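Local structure of D-3-phosphoglycerate dehydrogenase-related protein (Vibrio cholerae, 4S1V) at residues Q160-A163 and Q164-H167. The protein probably catalyses the NAD-dependent oxidation of a D-2-hydroxyacid such as 3-phosphoglycerate to the 2-oxoacid, as in D-isomer-specific 2-hydroxyacid dehydrogenases. Residues are numbered along the deposited sequence; the frame is centred on the assembly and turned at random.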
loop_
_atom_site.group_PDB
_atom_site.type_symbol
_atom_site.label_atom_id
_atom_site.label_comp_id
_atom_site.label_asym_id
_atom_site.label_seq_id
_atom_site.Cartn_x
_atom_site.Cartn_y
_atom_site.Cartn_z
ATOM N N GLN C 160 -25.644 24.204 12.874
ATOM C CA GLN C 160 -25.633 25.559 12.304
ATOM C C GLN C 160 -24.237 26.025 11.912
ATOM O O GLN C 160 -24.062 26.706 10.896
ATOM C CB GLN C 160 -26.239 26.567 13.279
ATOM C CG GLN C 160 -27.754 26.632 13.236
ATOM C CD GLN C 160 -28.334 27.468 14.359
ATOM O OE1 GLN C 160 -28.031 28.656 14.483
ATOM N NE2 GLN C 160 -29.185 26.852 15.176
ATOM N N ARG C 161 -23.253 25.658 12.726
ATOM C CA ARG C 161 -21.865 25.977 12.445
ATOM C C ARG C 161 -21.339 25.243 11.220
ATOM O O ARG C 161 -20.596 25.822 10.430
ATOM C CB ARG C 161 -20.992 25.711 13.669
ATOM C CG ARG C 161 -21.204 26.760 14.747
ATOM C CD ARG C 161 -20.444 26.486 16.023
ATOM N NE ARG C 161 -20.968 27.347 17.085
ATOM C CZ ARG C 161 -20.455 28.521 17.439
ATOM N NH1 ARG C 161 -19.368 29.000 16.851
ATOM N NH2 ARG C 161 -21.028 29.212 18.406
ATOM N N ILE C 162 -21.739 23.979 11.070
ATOM C CA ILE C 162 -21.370 23.162 9.906
ATOM C C ILE C 162 -21.938 23.768 8.619
ATOM O O ILE C 162 -21.252 23.822 7.594
ATOM C CB ILE C 162 -21.817 21.687 10.086
ATOM C CG1 ILE C 162 -21.215 21.071 11.366
ATOM C CG2 ILE C 162 -21.450 20.830 8.882
ATOM C CD1 ILE C 162 -19.717 21.228 11.517
ATOM N N ALA C 163 -23.191 24.226 8.685
ATOM C CA ALA C 163 -23.845 24.931 7.571
ATOM C C ALA C 163 -23.092 26.187 7.156
ATOM O O ALA C 163 -22.885 26.414 5.971
ATOM C CB ALA C 163 -25.282 25.272 7.926
ATOM N N GLN C 164 -22.672 26.998 8.129
ATOM C CA GLN C 164 -21.907 28.208 7.826
ATOM C C GLN C 164 -20.582 27.852 7.163
ATOM O O GLN C 164 -20.136 28.563 6.260
ATOM C CB GLN C 164 -21.658 29.038 9.091
ATOM C CG GLN C 164 -22.896 29.758 9.596
ATOM C CD GLN C 164 -22.745 30.307 10.999
ATOM O OE1 GLN C 164 -21.946 29.810 11.803
ATOM N NE2 GLN C 164 -23.526 31.341 11.311
ATOM N N PHE C 165 -19.970 26.748 7.608
ATOM C CA PHE C 165 -18.737 26.259 6.999
ATOM C C PHE C 165 -18.992 25.869 5.545
ATOM O O PHE C 165 -18.297 26.332 4.656
ATOM C CB PHE C 165 -18.111 25.074 7.782
ATOM C CG PHE C 165 -17.700 25.402 9.216
ATOM C CD1 PHE C 165 -17.413 26.721 9.619
ATOM C CD2 PHE C 165 -17.570 24.380 10.155
ATOM C CE1 PHE C 165 -17.030 27.006 10.930
ATOM C CE2 PHE C 165 -17.185 24.657 11.471
ATOM C CZ PHE C 165 -16.920 25.975 11.860
ATOM N N GLY C 166 -19.987 25.015 5.306
ATOM C CA GLY C 166 -20.303 24.575 3.939
ATOM C C GLY C 166 -20.574 25.763 3.026
ATOM O O GLY C 166 -20.089 25.826 1.902
ATOM N N HIS C 167 -21.334 26.722 3.540
ATOM C CA HIS C 167 -21.710 27.892 2.762
ATOM C C HIS C 167 -20.505 28.669 2.286
ATOM O O HIS C 167 -20.410 28.980 1.109
ATOM C CB HIS C 167 -22.674 28.771 3.559
ATOM C CG HIS C 167 -23.095 30.017 2.829
ATOM N ND1 HIS C 167 -23.917 29.987 1.771
ATOM C CD2 HIS C 167 -22.776 31.357 3.046
ATOM C CE1 HIS C 167 -24.114 31.242 1.320
ATOM N NE2 HIS C 167 -23.416 32.079 2.105
#
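Phe165 folds its ring back along the helix against the preceding turn, where the carbonyl oxygen of Arg161 sits over one face, 3.2 Å from Phe165 CG and displaced toward the rim of the ring. Phe165 CG lies anti to its own carbonyl carbon (chi1 -62°), which carries the ring toward residues 161 and 162. Ile162 CD1 approaches Phe165 CD2 to 4.0 Å, the two side chains running at a slant to each other. The same Arg161 oxygen accepts the backbone N-H of Phe165 at 3.0 Å, so one carbonyl both holds the turn and meets the ring. One residue earlier, Gln164 CG comes up to the oxygen end of the Gln160 carbonyl, 3.5 Å from Gln160 O, and the chain runs on extended from there.

Four successive i to i+4 bonds fix this spacing; that from Gly166 N to Ile162 O is the straightest, 2.9 Å with an angle of 169° at the hydrogen. Gln160 turns its amide the other way, NE2 bonding Leu155 O in the turn before the helix; Gly154, Gly156 and Gly159, running from that turn into the helix, are consistent with a Rossmann-type GxGxxG motif. Ile162 and Ala163 pack on strand 150-153, and Ile162 also meets Trp111 of helix 104-119, whose ring touches that of Phe165. Phe169 of the second subunit stacks on Phe165.

Helix 157-168 is the crossover helix between strands 150-153 and 173-176 of the nucleotide-binding domain. These two turns offer apolar side chains to the sheet, helix 104-119 and the second subunit. The four bonds pair backbone groups within the helix, while apolar and ring contacts hold the Phe165 ring.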